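Enoyl-CoA hydratase/isomerase family protein (Mycobacterium tuberculosis, PDB 4FN7) probably acts as an enoyl-CoA hydratase or isomerase of the crotonase superfamily, working on unsaturated acyl-CoA thioesters in lipid metabolism. Local coordinates at residues 143-146 with 147-151; 111-115 with 116-120; 154-157 with 158-162; 205-208 with 209-213. All coordinates share one frame; numbering follows the deposited sequence.

Interaction 1. Residues 143-146 with 147-151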
loop_
_atom_site.group_PDB
_atom_site.type_symbol
_atom_site.label_atom_id
_atom_site.label_comp_id
_atom_site.label_asym_id
_atom_site.label_seq_id
_atom_site.Cartn_x
_atom_site.Cartn_y
_atom_site.Cartn_z
ATOM N N GLU A 143 5.147 12.219 4.550
ATOM C CA GLU A 143 3.928 11.698 5.162
ATOM C C GLU A 143 2.712 11.873 4.247
ATOM O O GLU A 143 1.847 10.995 4.177
ATOM C CB GLU A 143 3.708 12.352 6.522
ATOM C CG GLU A 143 4.809 12.013 7.526
ATOM C CD GLU A 143 4.796 10.547 7.958
ATOM O OE1 GLU A 143 3.750 9.882 7.811
ATOM O OE2 GLU A 143 5.834 10.055 8.452
ATOM N N ILE A 144 2.655 12.997 3.537
ATOM C CA ILE A 144 1.578 13.224 2.575
ATOM C C ILE A 144 1.622 12.148 1.489
ATOM O O ILE A 144 0.607 11.538 1.159
ATOM C CB ILE A 144 1.664 14.634 1.958
ATOM C CG1 ILE A 144 1.373 15.679 3.040
ATOM C CG2 ILE A 144 0.674 14.776 0.812
ATOM C CD1 ILE A 144 1.787 17.082 2.662
ATOM N N MET A 145 2.805 11.896 0.941
ATOM C CA MET A 145 2.922 10.893 -0.113
ATOM C C MET A 145 2.658 9.489 0.405
ATOM O O MET A 145 2.015 8.678 -0.272
ATOM C CB MET A 145 4.285 10.967 -0.794
ATOM C CG MET A 145 4.339 12.080 -1.810
ATOM S SD MET A 145 5.882 12.101 -2.708
ATOM C CE MET A 145 6.901 12.552 -1.400
ATOM N N LYS A 146 3.142 9.216 1.612
ATOM C CA LYS A 146 3.006 7.892 2.203
ATOM C C LYS A 146 1.531 7.532 2.395
ATOM O O LYS A 146 1.159 6.366 2.357
ATOM C CB LYS A 146 3.734 7.829 3.544
ATOM C CG LYS A 146 3.989 6.413 4.028
ATOM C CD LYS A 146 4.408 6.378 5.497
ATOM C CE LYS A 146 5.666 7.170 5.755
ATOM N NZ LYS A 146 6.026 7.090 7.200
ATOM N N LEU A 147 0.698 8.546 2.601
ATOM C CA LEU A 147 -0.726 8.349 2.821
ATOM C C LEU A 147 -1.441 7.846 1.567
ATOM O O LEU A 147 -2.499 7.226 1.666
ATOM C CB LEU A 147 -1.352 9.659 3.308
ATOM C CG LEU A 147 -2.845 9.651 3.636
ATOM C CD1 LEU A 147 -3.143 8.699 4.789
ATOM C CD2 LEU A 147 -3.301 11.056 3.983
ATOM N N ARG A 148 -0.871 8.107 0.393
ATOM C CA ARG A 148 -1.577 7.833 -0.862
ATOM C C ARG A 148 -0.893 6.812 -1.779
ATOM O O ARG A 148 -1.564 6.111 -2.534
ATOM C CB ARG A 148 -1.834 9.125 -1.661
ATOM C CG ARG A 148 -2.576 10.239 -0.918
ATOM C CD ARG A 148 -3.879 9.770 -0.308
ATOM N NE ARG A 148 -5.016 9.667 -1.219
ATOM C CZ ARG A 148 -5.834 10.682 -1.495
ATOM N NH1 ARG A 148 -6.897 10.503 -2.273
ATOM N NH2 ARG A 148 -5.584 11.880 -0.997
ATOM N N LEU A 149 0.437 6.750 -1.748
ATOM C CA LEU A 149 1.164 5.930 -2.711
ATOM C C LEU A 149 1.252 4.482 -2.246
ATOM O O LEU A 149 1.328 4.204 -1.051
ATOM C CB LEU A 149 2.572 6.497 -2.931
ATOM C CG LEU A 149 2.624 7.893 -3.549
ATOM C CD1 LEU A 149 4.079 8.312 -3.748
ATOM C CD2 LEU A 149 1.855 7.935 -4.861
ATOM N N THR A 150 1.258 3.546 -3.190
ATOM C CA THR A 150 1.566 2.169 -2.821
ATOM C C THR A 150 2.967 2.107 -2.228
ATOM O O THR A 150 3.791 3.008 -2.426
ATOM C CB THR A 150 1.526 1.209 -4.006
ATOM O OG1 THR A 150 2.558 1.574 -4.929
ATOM C CG2 THR A 150 0.172 1.241 -4.692
ATOM N N ARG A 151 3.247 1.027 -1.516
ATOM C CA ARG A 151 4.550 0.894 -0.892
ATOM C C ARG A 151 5.697 1.042 -1.886
ATOM O O ARG A 151 6.650 1.779 -1.631
ATOM C CB ARG A 151 4.634 -0.421 -0.135
ATOM C CG ARG A 151 3.911 -0.346 1.188
ATOM C CD ARG A 151 3.531 -1.702 1.648
ATOM N NE ARG A 151 2.954 -1.684 2.979
ATOM C CZ ARG A 151 2.540 -2.778 3.594
ATOM N NH1 ARG A 151 2.652 -3.954 2.976
ATOM N NH2 ARG A 151 2.023 -2.696 4.812
HETATM O O HOH W 1 2.901 4.405 1.134
#

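Interaction 2. Residues 111-115 with 116-120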
loop_
_atom_site.group_PDB
_atom_site.type_symbol
_atom_site.label_atom_id
_atom_site.label_comp_id
_atom_site.label_asym_id
_atom_site.label_seq_id
_atom_site.Cartn_x
_atom_site.Cartn_y
_atom_site.Cartn_z
ATOM N N LEU A 111 0.141 18.955 -2.753
ATOM C CA LEU A 111 -1.192 19.551 -2.715
ATOM C C LEU A 111 -2.214 18.632 -3.391
ATOM O O LEU A 111 -3.303 18.373 -2.856
ATOM C CB LEU A 111 -1.162 20.916 -3.400
ATOM C CG LEU A 111 -2.500 21.642 -3.529
ATOM C CD1 LEU A 111 -3.092 21.892 -2.164
ATOM C CD2 LEU A 111 -2.329 22.952 -4.278
ATOM N N LEU A 112 -1.876 18.148 -4.578
ATOM C CA LEU A 112 -2.762 17.256 -5.316
ATOM C C LEU A 112 -3.166 16.066 -4.437
ATOM O O LEU A 112 -4.321 15.632 -4.435
ATOM C CB LEU A 112 -2.057 16.757 -6.581
ATOM C CG LEU A 112 -2.821 15.784 -7.478
ATOM C CD1 LEU A 112 -4.048 16.448 -8.061
ATOM C CD2 LEU A 112 -1.909 15.261 -8.581
ATOM N N SER A 113 -2.203 15.566 -3.668
ATOM C CA SER A 113 -2.365 14.376 -2.842
ATOM C C SER A 113 -3.230 14.614 -1.605
ATOM O O SER A 113 -3.445 13.696 -0.819
ATOM C CB SER A 113 -0.987 13.847 -2.414
ATOM O OG SER A 113 -0.179 13.529 -3.539
ATOM N N CYS A 114 -3.711 15.840 -1.432
ATOM C CA CYS A 114 -4.629 16.148 -0.334
ATOM C C CYS A 114 -6.102 16.009 -0.717
ATOM O O CYS A 114 -6.971 16.112 0.144
ATOM C CB CYS A 114 -4.383 17.558 0.189
ATOM S SG CYS A 114 -2.743 17.784 0.871
ATOM N N GLY A 115 -6.402 15.800 -1.997
ATOM C CA GLY A 115 -7.790 15.679 -2.415
ATOM C C GLY A 115 -8.372 14.318 -2.097
ATOM O O GLY A 115 -7.691 13.297 -2.179
ATOM N N ASP A 116 -9.650 14.284 -1.738
ATOM C CA ASP A 116 -10.331 13.011 -1.560
ATOM C C ASP A 116 -10.405 12.244 -2.878
ATOM O O ASP A 116 -10.360 11.013 -2.893
ATOM C CB ASP A 116 -11.736 13.221 -1.000
ATOM C CG ASP A 116 -11.716 13.844 0.365
ATOM O OD1 ASP A 116 -11.302 13.157 1.321
ATOM O OD2 ASP A 116 -12.128 15.014 0.490
ATOM N N HIS A 117 -10.536 12.988 -3.970
ATOM C CA HIS A 117 -10.602 12.420 -5.312
ATOM C C HIS A 117 -9.803 13.329 -6.229
ATOM O O HIS A 117 -9.926 14.554 -6.156
ATOM C CB HIS A 117 -12.060 12.340 -5.787
ATOM C CG HIS A 117 -12.235 11.624 -7.089
ATOM N ND1 HIS A 117 -11.968 10.281 -7.243
ATOM C CD2 HIS A 117 -12.655 12.066 -8.299
ATOM C CE1 HIS A 117 -12.213 9.928 -8.493
ATOM N NE2 HIS A 117 -12.627 10.993 -9.157
ATOM N N ARG A 118 -8.995 12.724 -7.097
ATOM C CA ARG A 118 -8.032 13.459 -7.914
ATOM C C ARG A 118 -8.156 13.036 -9.371
ATOM O O ARG A 118 -7.983 11.863 -9.694
ATOM C CB ARG A 118 -6.616 13.177 -7.405
ATOM C CG ARG A 118 -6.419 13.545 -5.939
ATOM C CD ARG A 118 -5.239 12.787 -5.332
ATOM N NE ARG A 118 -5.497 11.353 -5.315
ATOM C CZ ARG A 118 -4.605 10.435 -4.964
ATOM N NH1 ARG A 118 -3.372 10.797 -4.622
ATOM N NH2 ARG A 118 -4.938 9.152 -4.973
ATOM N N VAL A 119 -8.458 13.999 -10.240
ATOM C CA VAL A 119 -8.697 13.731 -11.651
ATOM C C VAL A 119 -7.601 14.378 -12.480
ATOM O O VAL A 119 -7.283 15.543 -12.263
ATOM C CB VAL A 119 -10.056 14.323 -12.105
ATOM C CG1 VAL A 119 -10.355 13.926 -13.542
ATOM C CG2 VAL A 119 -11.172 13.854 -11.183
ATOM N N ALA A 120 -7.034 13.633 -13.430
ATOM C CA ALA A 120 -6.016 14.188 -14.320
ATOM C C ALA A 120 -6.187 13.640 -15.722
ATOM O O ALA A 120 -6.934 12.693 -15.934
ATOM C CB ALA A 120 -4.622 13.864 -13.801
HETATM O O HOH W 2 -1.951 12.991 -5.602
#

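Interaction 3. Residues 154-157 with 158-162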
loop_
_atom_site.group_PDB
_atom_site.type_symbol
_atom_site.label_atom_id
_atom_site.label_comp_id
_atom_site.label_asym_id
_atom_site.label_seq_id
_atom_site.Cartn_x
_atom_site.Cartn_y
_atom_site.Cartn_z
ATOM N N TYR A 154 5.887 4.630 -3.411
ATOM C CA TYR A 154 6.403 5.561 -2.418
ATOM C C TYR A 154 7.933 5.542 -2.431
ATOM O O TYR A 154 8.585 6.588 -2.402
ATOM C CB TYR A 154 5.879 5.186 -1.027
ATOM C CG TYR A 154 6.436 6.022 0.100
ATOM C CD1 TYR A 154 6.127 7.371 0.208
ATOM C CD2 TYR A 154 7.250 5.458 1.076
ATOM C CE1 TYR A 154 6.624 8.130 1.238
ATOM C CE2 TYR A 154 7.754 6.214 2.115
ATOM C CZ TYR A 154 7.440 7.554 2.191
ATOM O OH TYR A 154 7.924 8.332 3.218
ATOM N N GLN A 155 8.507 4.345 -2.492
ATOM C CA GLN A 155 9.963 4.235 -2.555
ATOM C C GLN A 155 10.532 4.962 -3.769
ATOM O O GLN A 155 11.505 5.712 -3.656
ATOM C CB GLN A 155 10.403 2.768 -2.549
ATOM C CG GLN A 155 10.190 2.094 -1.215
ATOM C CD GLN A 155 10.843 2.863 -0.091
ATOM O OE1 GLN A 155 12.001 3.271 -0.205
ATOM N NE2 GLN A 155 10.108 3.080 0.995
ATOM N N GLN A 156 9.939 4.741 -4.936
ATOM C CA GLN A 156 10.503 5.316 -6.154
ATOM C C GLN A 156 10.213 6.806 -6.279
ATOM O O GLN A 156 11.038 7.562 -6.799
ATOM C CB GLN A 156 9.999 4.579 -7.387
ATOM C CG GLN A 156 10.351 3.101 -7.350
ATOM C CD GLN A 156 10.687 2.551 -8.715
ATOM O OE1 GLN A 156 9.907 2.693 -9.652
ATOM N NE2 GLN A 156 11.863 1.930 -8.842
ATOM N N ALA A 157 9.040 7.229 -5.804
ATOM C CA ALA A 157 8.643 8.635 -5.907
ATOM C C ALA A 157 9.570 9.520 -5.097
ATOM O O ALA A 157 9.808 10.681 -5.440
ATOM C CB ALA A 157 7.210 8.813 -5.426
ATOM N N THR A 158 10.069 8.965 -4.002
ATOM C CA THR A 158 10.870 9.736 -3.064
ATOM C C THR A 158 12.361 9.698 -3.430
ATOM O O THR A 158 12.891 10.669 -3.967
ATOM C CB THR A 158 10.598 9.301 -1.609
ATOM O OG1 THR A 158 10.860 7.899 -1.456
ATOM C CG2 THR A 158 9.134 9.575 -1.245
ATOM N N GLY A 159 13.021 8.568 -3.181
ATOM C CA GLY A 159 14.455 8.459 -3.409
ATOM C C GLY A 159 14.884 8.582 -4.860
ATOM O O GLY A 159 16.015 8.991 -5.144
ATOM N N LEU A 160 14.007 8.228 -5.793
ATOM C CA LEU A 160 14.376 8.267 -7.208
ATOM C C LEU A 160 13.683 9.380 -7.991
ATOM O O LEU A 160 13.859 9.479 -9.200
ATOM C CB LEU A 160 14.105 6.923 -7.884
ATOM C CG LEU A 160 14.867 5.716 -7.324
ATOM C CD1 LEU A 160 14.459 4.470 -8.077
ATOM C CD2 LEU A 160 16.393 5.919 -7.382
ATOM N N ALA A 161 12.885 10.203 -7.309
ATOM C CA ALA A 161 12.182 11.310 -7.962
ATOM C C ALA A 161 11.425 10.827 -9.198
ATOM O O ALA A 161 11.402 11.497 -10.229
ATOM C CB ALA A 161 13.169 12.420 -8.328
ATOM N N LYS A 162 10.807 9.655 -9.097
ATOM C CA LYS A 162 10.136 9.072 -10.254
ATOM C C LYS A 162 8.969 9.930 -10.747
ATOM O O LYS A 162 8.213 10.490 -9.952
ATOM C CB LYS A 162 9.654 7.650 -9.947
ATOM C CG LYS A 162 8.932 7.014 -11.131
ATOM C CD LYS A 162 8.556 5.576 -10.859
ATOM C CE LYS A 162 7.704 4.998 -11.975
ATOM N NZ LYS A 162 7.347 3.586 -11.678
HETATM O O HOH W 3 13.396 5.893 -1.574
HETATM O O HOH W 4 7.010 2.885 -8.826
HETATM O O HOH W 5 9.854 2.406 -12.344
HETATM O O HOH W 6 7.957 11.415 -7.465
#

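Interaction 4. Residues 205-208 with 209-213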
loop_
_atom_site.group_PDB
_atom_site.type_symbol
_atom_site.label_atom_id
_atom_site.label_comp_id
_atom_site.label_asym_id
_atom_site.label_seq_id
_atom_site.Cartn_x
_atom_site.Cartn_y
_atom_site.Cartn_z
ATOM N N ALA A 205 -16.037 12.752 9.762
ATOM C CA ALA A 205 -15.519 11.948 10.861
ATOM C C ALA A 205 -14.682 10.785 10.344
ATOM O O ALA A 205 -13.616 10.485 10.884
ATOM C CB ALA A 205 -16.654 11.433 11.717
ATOM N N THR A 206 -15.174 10.129 9.299
ATOM C CA THR A 206 -14.494 8.967 8.737
ATOM C C THR A 206 -13.152 9.349 8.107
ATOM O O THR A 206 -12.146 8.660 8.317
ATOM C CB THR A 206 -15.409 8.224 7.733
ATOM O OG1 THR A 206 -16.589 7.777 8.415
ATOM C CG2 THR A 206 -14.708 7.014 7.129
ATOM N N LYS A 207 -13.112 10.449 7.366
ATOM C CA LYS A 207 -11.855 10.823 6.725
ATOM C C LYS A 207 -10.782 11.123 7.766
ATOM O O LYS A 207 -9.619 10.764 7.575
ATOM C CB LYS A 207 -12.030 11.976 5.730
ATOM C CG LYS A 207 -12.217 13.346 6.350
ATOM C CD LYS A 207 -12.850 14.318 5.363
ATOM C CE LYS A 207 -11.921 14.621 4.195
ATOM N NZ LYS A 207 -12.543 15.589 3.233
ATOM N N LEU A 208 -11.159 11.760 8.874
ATOM C CA LEU A 208 -10.197 12.013 9.947
ATOM C C LEU A 208 -9.680 10.702 10.543
ATOM O O LEU A 208 -8.482 10.560 10.793
ATOM C CB LEU A 208 -10.792 12.916 11.031
ATOM C CG LEU A 208 -11.099 14.345 10.585
ATOM C CD1 LEU A 208 -11.757 15.118 11.709
ATOM C CD2 LEU A 208 -9.833 15.058 10.112
ATOM N N ARG A 209 -10.571 9.742 10.757
ATOM C CA ARG A 209 -10.147 8.438 11.268
ATOM C C ARG A 209 -9.198 7.759 10.290
ATOM O O ARG A 209 -8.207 7.145 10.698
ATOM C CB ARG A 209 -11.349 7.533 11.526
ATOM C CG ARG A 209 -12.239 8.001 12.671
ATOM C CD ARG A 209 -13.347 7.003 12.929
ATOM N NE ARG A 209 -14.124 7.388 14.097
ATOM C CZ ARG A 209 -14.999 6.602 14.717
ATOM N NH1 ARG A 209 -15.233 5.372 14.280
ATOM N NH2 ARG A 209 -15.641 7.053 15.786
ATOM N N SER A 210 -9.497 7.878 8.999
ATOM C CA SER A 210 -8.696 7.218 7.971
ATOM C C SER A 210 -7.353 7.903 7.740
ATOM O O SER A 210 -6.514 7.361 7.023
ATOM C CB SER A 210 -9.461 7.125 6.650
ATOM O OG SER A 210 -9.439 8.354 5.947
ATOM N N ARG A 211 -7.138 9.054 8.371
ATOM C CA ARG A 211 -5.920 9.846 8.173
ATOM C C ARG A 211 -5.240 10.244 9.481
ATOM O O ARG A 211 -4.311 11.047 9.474
ATOM C CB ARG A 211 -6.251 11.117 7.377
ATOM C CG ARG A 211 -6.806 10.814 6.010
ATOM C CD ARG A 211 -7.345 12.028 5.291
ATOM N NE ARG A 211 -7.907 11.594 4.022
ATOM C CZ ARG A 211 -8.525 12.380 3.148
ATOM N NH1 ARG A 211 -8.686 13.676 3.400
ATOM N NH2 ARG A 211 -8.979 11.864 2.019
ATOM N N ALA A 212 -5.683 9.674 10.593
ATOM C CA ALA A 212 -5.272 10.164 11.904
ATOM C C ALA A 212 -3.759 10.171 12.118
ATOM O O ALA A 212 -3.190 11.182 12.548
ATOM C CB ALA A 212 -5.966 9.366 13.001
ATOM N N ASP A 213 -3.106 9.048 11.832
ATOM C CA ASP A 213 -1.668 8.946 12.064
ATOM C C ASP A 213 -0.901 9.855 11.117
ATOM O O ASP A 213 0.092 10.474 11.504
ATOM C CB ASP A 213 -1.185 7.504 11.903
ATOM C CG ASP A 213 -1.643 6.603 13.033
ATOM O OD1 ASP A 213 -2.180 7.122 14.035
ATOM O OD2 ASP A 213 -1.447 5.375 12.922
HETATM O O HOH W 7 -9.391 15.993 1.803
#

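Interaction 1. Residues 143-146 with 147-151
The last turns of helix 139-148 and the chain that leaves them show how one carbonyl can serve two successive amides: Met145 O accepts from both Arg148 N (3.0 Å) and Leu149 N (2.9 Å). The two donors come from different directions. Leu149 N lies almost in line with the C=O bond, at a C=O...N angle of 177°, whereas Arg148 N stands above the carbonyl plane. Two residues earlier, Leu147 N donates to Glu143 O at 3.1 Å and has a second, weak bond to Ile144 O. Leu149 then folds back on the carbonyl that holds its amide. With CG turned beside its own backbone N (chi1 -64°), this atom comes within 3.4 Å of Met145 O, and CD1 rests 4.0 Å from Met145 CB. Beyond the amides, a water donates to Lys146 O and Leu149 O, joining the helix to the departing chain. On another side of the helix, Lys146 bends at chi3 (-59°) and brings NZ 3.2 Å from Glu143 OE2, above the carboxylate plane, in a salt bridge. Helix 151-159 covers Met145 and Leu149, and helix 200-223 touches Glu143 and Leu147. The chemistry implies that two amides satisfy Met145 O as the chain leaves the helix, that the water joins the Lys146 and Leu149 carbonyls, and that aliphatic carbon packs beside the shared oxygen.

Interaction 2. Residues 111-115 with 116-120
Arg118 turns its CG beside its own backbone N (chi1 -58°), extends at chi2 (158°) and bends at chi3 (-64°), a course that carries its methylenes past Leu112 O and its guanidinium alongside Ser113. The setting is a helix-turn-strand connection of the crotonase fold: helix 107-112 ends in a type I beta turn from Leu112 to Gly115, and the chain then enters strand 117-120 of the central sheet. Leu112 O receives the turn's own bond from Gly115 N at 3.2 Å, while Arg118 CD lies 3.1 Å and CG 3.3 Å from that same oxygen. The aliphatic part of the arginine thus packs against the carbonyl inside the bend. Alongside it, Leu112 CD1 meets Arg118 CB at 4.2 Å, and NH1 passes Ser113 CA at 4.1 Å. The polar end is committed beyond the turn. NE forms a salt bridge with Asp176, NH1 donates to Gly173 O, and NH2 donates to Ser152 of the second subunit, so one buried guanidinium ties the turn to both a nearby loop and the trimer interface. Ser113 OG, which is also hydrogen-bonded to Ala109 O in the helix, closes the local network through a water: that water donates to OG at 2.8 Å and accepts from Arg118 NH1 at 2.8 Å.

Interaction 3. Residues 154-157 with 158-162
Tyr154 opens the sequence with a carbonyl that faces Thr158 one turn on: Thr158 N donates to Tyr154 O at 3.2 Å. The threonine hydroxyl sits between its backbone N and carbonyl carbon (chi1 57°), which places OG1 2.8 Å from Tyr154 O, with Gln155 O as a second possible acceptor for the same proton. The same torsion sets CG2 beside the tyrosine ring, where it comes 3.8 Å from Tyr154 CE1 at an oblique angle. Gln155 follows, its carbonyl taking Gly159 N at 3.3 Å and a proton from a water that accepts weakly from Gly159 N. Gln156 comes next, at the closing of the helix. Its O accepts Lys162 N at 3.1 Å from above the carbonyl plane and, weakly, Leu160 N, while Leu160 CD1 packs 3.7 Å from its NE2. The fully extended Lys162 runs across the glutamine, bringing CD within 3.4 Å of OE1. NZ makes a weak direct bond to OE1, and two waters each bridge the same pair. The other end of the amide is held by a neighbouring subunit: NE2 of Gln156 donates to His117 ND1 and Asp116 O of the third subunit. Ala157 completes the walk with a CA-H...O contact from Ala161 CA to its O (3.5 Å) and a water shared with Lys162 O. These contacts form a helix C-terminus with a left-handed residue, Ala161 (phi 51°), over which Lys162 N bonds back six residues to Gln156 O, resembling but not matching a Schellman motif, beside the crotonase trimer interface.

Interaction 4. Residues 205-208 with 209-213
Lys207 and Arg211, one turn apart on helix 200-223, are set with the lysine's first methylene over the arginine's flat group: Lys207 CB stands 4.3 Å above the guanidinium plane, over its centre. Further out, the lysine's CG lies between its backbone N and carbonyl carbon (chi1 75°) and the chain bends again at chi3 (-67°), which together bring CE 3.5 Å from Arg211 NH1. Arg211 instead runs straight from CG to NE, its CG passing 3.2 Å from Lys207 O. At the guanidinium edge, in its plane, a water accepts from NH1 at 2.9 Å and has a weak bond to Lys207 NZ. Asp116, salt-bridged to both cationic ends, probably offsets their like charges and favours the protonated lysine. Ser210 turns OG back to 2.9 Å from Lys207 O, one possible acceptor for its proton, while its N donates to Thr206 O at 2.8 Å. Arg209 leaves on another side, extended, with CG 3.4 Å from Ala205 O. Its NH1 forms a salt bridge with Glu228 of the second subunit, its guanidinium makes a cation-pi contact with Tyr139 there, and Arg211 NE donates to Gln155 OE1 of that subunit. Within its own chain, the helix lies beside the end of helix 73-90 and the loop after it, where Arg211 NH1 bonds Leu90 O and Lys207 NZ bonds Tyr92 O, and beside the turn that enters strand 117-120.

Interactions 1, 2 and 4 all touch one another, and interaction 3 joins them through interaction 1. Between interactions 1 and 2, Arg148 NH2 probably donates to Gly115 O at 2.8 Å; between 1 and 4, Leu147 CD2 lies 4.1 Å from Arg211 CG; between 2 and 4, Asp116 OD1 is 2.7 Å from Arg211 NH2 and OD2 2.8 Å from Lys207 NZ. The turn after helix 139-148 packs on helix 151-159, with Leu149 CD1 3.6 Å from Ala157 CB. Interactions 3 and 4, with centres about 25 Å apart in one chain, are brought together by the trimer, which sets residues 154-162 of one subunit against 205-213 of another. No substrate occupies this apo enzyme, and all four contacts reach a neighbouring subunit.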